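Local coordinates for protein rhamnosidase B (Bacillus sp., PDB 2OKX) that hydrolyses terminal alpha-L-rhamnose residues from glycosides as a family 78 alpha-L-rhamnosidase, probably with inversion at the anomeric carbon, at residues F871-A883 / I891-V905. Numbering follows the deposited sequence.
Sequences FLGSSILGVKRGA and IAPQPCDLTWAEGVV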
ATOM      1  N   PHE A 871      -6.960  10.048 -19.779  1.00 14.70           N
ATOM      2  CA  PHE A 871      -6.821  10.985 -20.888  1.00 15.13           C
ATOM      3  C   PHE A 871      -6.987  10.460 -22.304  1.00 14.98           C
ATOM      4  O   PHE A 871      -7.465  11.191 -23.171  1.00 14.66           O
ATOM      5  CB  PHE A 871      -5.494  11.753 -20.778  1.00 13.95           C
ATOM      6  CG  PHE A 871      -5.427  12.653 -19.580  1.00 16.65           C
ATOM      7  CD1 PHE A 871      -4.858  12.211 -18.391  1.00 15.09           C
ATOM      8  CD2 PHE A 871      -6.018  13.913 -19.613  1.00 14.57           C
ATOM      9  CE1 PHE A 871      -4.882  13.004 -17.249  1.00 15.37           C
ATOM     10  CE2 PHE A 871      -6.050  14.716 -18.478  1.00 17.18           C
ATOM     11  CZ  PHE A 871      -5.483  14.261 -17.291  1.00 17.74           C
ATOM     12  N   LEU A 872      -6.606   9.211 -22.556  1.00 13.86           N
ATOM     13  CA  LEU A 872      -6.749   8.675 -23.905  1.00 14.47           C
ATOM     14  C   LEU A 872      -8.228   8.578 -24.275  1.00 16.70           C
ATOM     15  O   LEU A 872      -8.619   8.932 -25.387  1.00 15.11           O
ATOM     16  CB  LEU A 872      -6.061   7.307 -24.027  1.00 13.78           C
ATOM     17  CG  LEU A 872      -4.532   7.374 -23.875  1.00 15.98           C
ATOM     18  CD1 LEU A 872      -3.919   5.972 -23.971  1.00 11.29           C
ATOM     19  CD2 LEU A 872      -3.956   8.284 -24.958  1.00 15.36           C
ATOM     20  N   GLY A 873      -9.051   8.118 -23.340  1.00 16.09           N
ATOM     21  CA  GLY A 873     -10.474   8.018 -23.624  1.00 15.65           C
ATOM     22  C   GLY A 873     -11.187   9.367 -23.589  1.00 15.93           C
ATOM     23  O   GLY A 873     -12.122   9.600 -24.357  1.00 16.07           O
ATOM     24  N   SER A 874     -10.742  10.267 -22.716  1.00 16.18           N
ATOM     25  CA  SER A 874     -11.381  11.576 -22.580  1.00 17.13           C
ATOM     26  C   SER A 874     -10.868  12.655 -23.533  1.00 19.11           C
ATOM     27  O   SER A 874     -11.641  13.260 -24.284  1.00 20.15           O
ATOM     28  CB  SER A 874     -11.263  12.075 -21.135  0.53 16.85           C
ATOM     29  OG  SER A 874      -9.914  12.309 -20.772  0.53 15.32           O
ATOM     30  N   SER A 875      -9.565  12.900 -23.511  1.00 18.81           N
ATOM     31  CA  SER A 875      -8.981  13.935 -24.353  1.00 18.23           C
ATOM     32  C   SER A 875      -8.799  13.585 -25.826  1.00 18.81           C
ATOM     33  O   SER A 875      -8.978  14.441 -26.693  1.00 20.15           O
ATOM     34  CB  SER A 875      -7.625  14.360 -23.782  1.00 17.70           C
ATOM     35  OG  SER A 875      -7.779  15.093 -22.579  1.00 20.31           O
ATOM     36  N   ILE A 876      -8.451  12.332 -26.104  1.00 17.44           N
ATOM     37  CA  ILE A 876      -8.171  11.873 -27.468  1.00 15.98           C
ATOM     38  C   ILE A 876      -9.333  11.187 -28.182  1.00 16.66           C
ATOM     39  O   ILE A 876      -9.764  11.637 -29.247  1.00 17.58           O
ATOM     40  CB  ILE A 876      -6.948  10.917 -27.452  1.00 16.62           C
ATOM     41  CG1 ILE A 876      -5.816  11.549 -26.637  1.00 15.94           C
ATOM     42  CG2 ILE A 876      -6.481  10.621 -28.867  1.00 13.95           C
ATOM     43  CD1 ILE A 876      -5.366  12.907 -27.131  1.00 16.55           C
ATOM     44  N   LEU A 877      -9.825  10.086 -27.624  1.00 15.00           N
ATOM     45  CA  LEU A 877     -10.953   9.393 -28.240  1.00 15.88           C
ATOM     46  C   LEU A 877     -12.084  10.417 -28.361  1.00 17.53           C
ATOM     47  O   LEU A 877     -12.830  10.422 -29.344  1.00 17.32           O
ATOM     48  CB  LEU A 877     -11.406   8.224 -27.371  1.00 12.25           C
ATOM     49  CG  LEU A 877     -12.570   7.414 -27.946  1.00 13.77           C
ATOM     50  CD1 LEU A 877     -12.160   6.746 -29.267  1.00 13.35           C
ATOM     51  CD2 LEU A 877     -12.986   6.369 -26.924  1.00 15.85           C
ATOM     52  N   GLY A 878     -12.206  11.265 -27.343  1.00 17.92           N
ATOM     53  CA  GLY A 878     -13.206  12.321 -27.356  1.00 17.76           C
ATOM     54  C   GLY A 878     -14.436  12.196 -26.478  1.00 17.59           C
ATOM     55  O   GLY A 878     -15.365  12.987 -26.624  1.00 19.41           O
ATOM     56  N   VAL A 879     -14.457  11.238 -25.556  1.00 16.90           N
ATOM     57  CA  VAL A 879     -15.631  11.054 -24.701  1.00 17.35           C
ATOM     58  C   VAL A 879     -15.564  11.810 -23.380  1.00 17.35           C
ATOM     59  O   VAL A 879     -14.695  11.542 -22.550  1.00 17.00           O
ATOM     60  CB  VAL A 879     -15.863   9.559 -24.377  1.00 17.49           C
ATOM     61  CG1 VAL A 879     -17.116   9.398 -23.519  1.00 17.21           C
ATOM     62  CG2 VAL A 879     -15.993   8.758 -25.662  1.00 17.11           C
ATOM     63  N   LYS A 880     -16.492  12.744 -23.185  1.00 15.71           N
ATOM     64  CA  LYS A 880     -16.554  13.526 -21.955  1.00 18.62           C
ATOM     65  C   LYS A 880     -17.976  13.608 -21.403  1.00 18.46           C
ATOM     66  O   LYS A 880     -18.942  13.672 -22.165  1.00 19.16           O
ATOM     67  CB  LYS A 880     -16.042  14.948 -22.190  1.00 19.50           C
ATOM     68  CG  LYS A 880     -14.539  15.065 -22.356  1.00 22.42           C
ATOM     69  CD  LYS A 880     -14.128  16.526 -22.443  1.00 25.08           C
ATOM     70  CE  LYS A 880     -12.625  16.685 -22.541  1.00 26.97           C
ATOM     71  NZ  LYS A 880     -12.248  18.122 -22.598  1.00 29.88           N
ATOM     72  N   ARG A 881     -18.093  13.600 -20.079  1.00 18.29           N
ATOM     73  CA  ARG A 881     -19.389  13.705 -19.405  1.00 18.98           C
ATOM     74  C   ARG A 881     -19.933  15.099 -19.737  1.00 20.45           C
ATOM     75  O   ARG A 881     -19.213  16.088 -19.608  1.00 19.11           O
ATOM     76  CB  ARG A 881     -19.199  13.569 -17.887  1.00 19.91           C
ATOM     77  CG  ARG A 881     -20.491  13.350 -17.084  1.00 19.82           C
ATOM     78  CD  ARG A 881     -20.237  13.438 -15.570  1.00 22.00           C
ATOM     79  NE  ARG A 881     -19.930  14.806 -15.152  1.00 25.79           N
ATOM     80  CZ  ARG A 881     -18.713  15.259 -14.871  1.00 28.35           C
ATOM     81  NH1 ARG A 881     -18.547  16.524 -14.510  1.00 28.87           N
ATOM     82  NH2 ARG A 881     -17.662  14.450 -14.932  1.00 32.95           N
ATOM     83  N   GLY A 882     -21.196  15.177 -20.154  1.00 21.50           N
ATOM     84  CA  GLY A 882     -21.779  16.463 -20.516  1.00 24.65           C
ATOM     85  C   GLY A 882     -22.737  17.078 -19.509  1.00 26.66           C
ATOM     86  O   GLY A 882     -23.056  18.266 -19.589  1.00 30.51           O
ATOM     87  N   ALA A 883     -23.223  16.264 -18.580  1.00 25.71           N
ATOM     88  CA  ALA A 883     -24.133  16.713 -17.531  1.00 25.33           C
ATOM     89  C   ALA A 883     -23.993  15.699 -16.417  1.00 24.35           C
ATOM     90  O   ALA A 883     -23.510  14.589 -16.646  1.00 22.77           O
ATOM     91  CB  ALA A 883     -25.579  16.741 -18.029  1.00 24.71           C
ATOM     92  N   ILE A 891     -19.074  14.450 -27.412  1.00 18.01           N
ATOM     93  CA  ILE A 891     -18.124  13.681 -28.204  1.00 18.61           C
ATOM     94  C   ILE A 891     -17.336  14.679 -29.048  1.00 18.75           C
ATOM     95  O   ILE A 891     -17.879  15.296 -29.973  1.00 20.28           O
ATOM     96  CB  ILE A 891     -18.841  12.677 -29.134  1.00 18.31           C
ATOM     97  CG1 ILE A 891     -19.749  11.752 -28.315  1.00 19.02           C
ATOM     98  CG2 ILE A 891     -17.808  11.854 -29.910  1.00 18.21           C
ATOM     99  CD1 ILE A 891     -19.034  10.935 -27.250  1.00 20.57           C
ATOM    100  N   ALA A 892     -16.061  14.850 -28.719  1.00 18.04           N
ATOM    101  CA  ALA A 892     -15.203  15.788 -29.438  1.00 16.91           C
ATOM    102  C   ALA A 892     -13.799  15.207 -29.580  1.00 16.28           C
ATOM    103  O   ALA A 892     -12.908  15.519 -28.795  1.00 17.52           O
ATOM    104  CB  ALA A 892     -15.147  17.117 -28.687  1.00 14.43           C
ATOM    105  N   PRO A 893     -13.589  14.362 -30.595  1.00 15.91           N
ATOM    106  CA  PRO A 893     -12.287  13.733 -30.839  1.00 16.07           C
ATOM    107  C   PRO A 893     -11.167  14.730 -31.118  1.00 18.59           C
ATOM    108  O   PRO A 893     -11.405  15.818 -31.644  1.00 16.64           O
ATOM    109  CB  PRO A 893     -12.554  12.835 -32.052  1.00 15.55           C
ATOM    110  CG  PRO A 893     -14.031  12.545 -31.968  1.00 14.30           C
ATOM    111  CD  PRO A 893     -14.581  13.904 -31.584  1.00 15.39           C
ATOM    112  N   GLN A 894      -9.951  14.347 -30.732  1.00 18.07           N
ATOM    113  CA  GLN A 894      -8.746  15.134 -30.972  1.00 18.51           C
ATOM    114  C   GLN A 894      -7.720  14.093 -31.420  1.00 19.43           C
ATOM    115  O   GLN A 894      -6.869  13.664 -30.640  1.00 19.44           O
ATOM    116  CB  GLN A 894      -8.269  15.841 -29.693  1.00 19.25           C
ATOM    117  CG  GLN A 894      -9.193  16.964 -29.215  1.00 19.32           C
ATOM    118  CD  GLN A 894      -9.393  18.054 -30.261  1.00 21.46           C
ATOM    119  OE1 GLN A 894     -10.309  18.870 -30.149  1.00 25.15           O
ATOM    120  NE2 GLN A 894      -8.534  18.077 -31.277  1.00 18.76           N
ATOM    121  N   PRO A 895      -7.812  13.655 -32.687  1.00 19.68           N
ATOM    122  CA  PRO A 895      -6.919  12.655 -33.277  1.00 19.03           C
ATOM    123  C   PRO A 895      -5.426  12.969 -33.231  1.00 20.01           C
ATOM    124  O   PRO A 895      -4.600  12.052 -33.214  1.00 17.83           O
ATOM    125  CB  PRO A 895      -7.426  12.542 -34.714  1.00 18.80           C
ATOM    126  CG  PRO A 895      -8.886  12.896 -34.589  1.00 19.85           C
ATOM    127  CD  PRO A 895      -8.838  14.072 -33.663  1.00 19.18           C
ATOM    128  N   CYS A 896      -5.083  14.251 -33.220  1.00 17.28           N
ATOM    129  CA  CYS A 896      -3.680  14.647 -33.210  1.00 19.21           C
ATOM    130  C   CYS A 896      -3.027  13.967 -34.407  1.00 20.01           C
ATOM    131  O   CYS A 896      -3.466  14.164 -35.540  1.00 20.17           O
ATOM    132  CB  CYS A 896      -3.006  14.211 -31.905  1.00 18.28           C
ATOM    133  SG  CYS A 896      -3.745  14.951 -30.441  1.00 20.79           S
ATOM    134  N   ASP A 897      -2.000  13.153 -34.171  1.00 19.88           N
ATOM    135  CA  ASP A 897      -1.330  12.474 -35.282  1.00 20.27           C
ATOM    136  C   ASP A 897      -1.754  11.023 -35.490  1.00 20.44           C
ATOM    137  O   ASP A 897      -1.090  10.277 -36.210  1.00 21.78           O
ATOM    138  CB  ASP A 897       0.193  12.542 -35.113  1.00 21.29           C
ATOM    139  CG  ASP A 897       0.668  12.007 -33.767  1.00 25.92           C
ATOM    140  OD1 ASP A 897       1.878  12.142 -33.488  1.00 27.50           O
ATOM    141  OD2 ASP A 897      -0.150  11.459 -32.991  1.00 21.54           O
ATOM    142  N   LEU A 898      -2.861  10.626 -34.871  1.00 17.80           N
ATOM    143  CA  LEU A 898      -3.361   9.258 -34.997  1.00 17.28           C
ATOM    144  C   LEU A 898      -4.229   9.096 -36.249  1.00 18.85           C
ATOM    145  O   LEU A 898      -4.852  10.058 -36.707  1.00 19.74           O
ATOM    146  CB  LEU A 898      -4.185   8.898 -33.759  1.00 16.95           C
ATOM    147  CG  LEU A 898      -3.475   9.043 -32.408  1.00 16.53           C
ATOM    148  CD1 LEU A 898      -4.451   8.716 -31.280  1.00 14.39           C
ATOM    149  CD2 LEU A 898      -2.256   8.111 -32.360  1.00 14.76           C
ATOM    150  N   THR A 899      -4.271   7.888 -36.807  1.00 17.65           N
ATOM    151  CA  THR A 899      -5.088   7.654 -37.998  1.00 19.21           C
ATOM    152  C   THR A 899      -6.441   7.050 -37.631  1.00 18.91           C
ATOM    153  O   THR A 899      -7.405   7.151 -38.394  1.00 17.70           O
ATOM    154  CB  THR A 899      -4.371   6.746 -39.017  1.00 19.97           C
ATOM    155  OG1 THR A 899      -3.981   5.521 -38.389  1.00 21.83           O
ATOM    156  CG2 THR A 899      -3.141   7.447 -39.563  1.00 20.05           C
ATOM    157  N   TRP A 900      -6.507   6.423 -36.461  1.00 17.16           N
ATOM    158  CA  TRP A 900      -7.752   5.832 -35.975  1.00 17.61           C
ATOM    159  C   TRP A 900      -7.674   5.573 -34.480  1.00 17.69           C
ATOM    160  O   TRP A 900      -6.591   5.538 -33.900  1.00 17.70           O
ATOM    161  CB  TRP A 900      -8.085   4.517 -36.701  1.00 17.62           C
ATOM    162  CG  TRP A 900      -7.075   3.405 -36.521  1.00 18.30           C
ATOM    163  CD1 TRP A 900      -6.001   3.138 -37.321  1.00 19.11           C
ATOM    164  CD2 TRP A 900      -7.035   2.438 -35.460  1.00 17.55           C
ATOM    165  NE1 TRP A 900      -5.292   2.066 -36.825  1.00 18.59           N
ATOM    166  CE2 TRP A 900      -5.903   1.618 -35.683  1.00 16.26           C
ATOM    167  CE3 TRP A 900      -7.842   2.187 -34.342  1.00 15.69           C
ATOM    168  CZ2 TRP A 900      -5.556   0.564 -34.828  1.00 17.38           C
ATOM    169  CZ3 TRP A 900      -7.497   1.132 -33.487  1.00 16.31           C
ATOM    170  CH2 TRP A 900      -6.364   0.338 -33.737  1.00 16.11           C
ATOM    171  N   ALA A 901      -8.838   5.418 -33.860  1.00 15.66           N
ATOM    172  CA  ALA A 901      -8.930   5.130 -32.433  1.00 14.92           C
ATOM    173  C   ALA A 901     -10.338   4.651 -32.140  1.00 16.92           C
ATOM    174  O   ALA A 901     -11.280   4.955 -32.880  1.00 16.20           O
ATOM    175  CB  ALA A 901      -8.618   6.370 -31.610  1.00 17.16           C
ATOM    176  N   GLU A 902     -10.484   3.887 -31.069  1.00 14.24           N
ATOM    177  CA  GLU A 902     -11.794   3.389 -30.684  1.00 16.06           C
ATOM    178  C   GLU A 902     -11.758   2.990 -29.218  1.00 17.22           C
ATOM    179  O   GLU A 902     -10.701   2.668 -28.677  1.00 16.38           O
ATOM    180  CB  GLU A 902     -12.194   2.208 -31.569  1.00 17.44           C
ATOM    181  CG  GLU A 902     -11.187   1.078 -31.593  1.00 19.99           C
ATOM    182  CD  GLU A 902     -11.307   0.238 -32.845  1.00 23.61           C
ATOM    183  OE1 GLU A 902     -11.433  -0.997 -32.719  1.00 23.73           O
ATOM    184  OE2 GLU A 902     -11.271   0.817 -33.958  1.00 22.49           O
ATOM    185  N   GLY A 903     -12.911   3.031 -28.568  1.00 16.06           N
ATOM    186  CA  GLY A 903     -12.943   2.682 -27.166  1.00 14.77           C
ATOM    187  C   GLY A 903     -14.359   2.656 -26.648  1.00 16.51           C
ATOM    188  O   GLY A 903     -15.313   2.917 -27.389  1.00 14.41           O
ATOM    189  N   VAL A 904     -14.477   2.356 -25.363  1.00 14.22           N
ATOM    190  CA  VAL A 904     -15.758   2.252 -24.694  1.00 16.05           C
ATOM    191  C   VAL A 904     -15.615   2.816 -23.291  1.00 17.71           C
ATOM    192  O   VAL A 904     -14.642   2.523 -22.592  1.00 15.81           O
ATOM    193  CB  VAL A 904     -16.187   0.771 -24.592  1.00 15.83           C
ATOM    194  CG1 VAL A 904     -17.534   0.652 -23.875  1.00 15.37           C
ATOM    195  CG2 VAL A 904     -16.250   0.156 -25.987  1.00 17.30           C
ATOM    196  N   VAL A 905     -16.577   3.639 -22.893  1.00 16.06           N
ATOM    197  CA  VAL A 905     -16.587   4.230 -21.562  1.00 17.69           C
ATOM    198  C   VAL A 905     -17.867   3.734 -20.898  1.00 18.27           C
ATOM    199  O   VAL A 905     -18.963   3.930 -21.423  1.00 17.81           O
ATOM    200  CB  VAL A 905     -16.608   5.777 -21.624  1.00 18.17           C
ATOM    201  CG1 VAL A 905     -16.651   6.364 -20.218  1.00 18.71           C
ATOM    202  CG2 VAL A 905     -15.375   6.280 -22.364  1.00 17.30           C
TER
HETATM  203  O   HOH W   1     -12.874  15.368 -25.682  1.00 31.02           O
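Ile-876, Gly-878 and Val-879 meet Gln-894, Ala-892 and Ile-891 at a largely buried junction, where the last helix of the catalytic alpha-barrel domain passes into the C-terminal beta domain. The junction combines a short antiparallel pairing with apolar packing beneath strand 900-905. Gly-878, the first residue past the helix to leave helical angles, has positive phi (106°), and its missing side chain lets the backbone of Ala-892 and Pro-893 lie directly against it. Its carbonyl O accepts from Ala-892 N at 2.9 Å, while Ile-891 CA adds a CH...O contact. Two residues earlier, Ile-876 O accepts from Gln-894 N at 3.1 Å; a water lies within hydrogen-bonding distance of both Ser-874 O and Ala-892 O. Pro-893, which has no N-H to satisfy, rests its CB and CG on Leu-877 O, whose hydrogen-bond donor is Trp-917 NE1.

The side chains fill three places. Leu-877 reaches the strand because its first torsion (chi1 -179°) carries CG away from the backbone N; its CD2 packs directly on the backbone of Gly-903, which has no side chain, 3.7 Å from Gly-903 CA. Beta-branched Val-879 lies alongside Ile-891 in a non-hydrogen-bonded pair, and its CG1 slides past Val-905 CG2 at 3.8 Å. Ile-876 crosses Leu-898 roughly at right angles, CG2 meeting CD1 at 3.7 Å; Leu-821 of helix 817-833 also touches Ile-876.

Backbone bonds thus satisfy the carbonyls of Ile-876 and Gly-878 near the helix end, and branched aliphatic groups join the barrel to the beta domain through a mainly apolar interface.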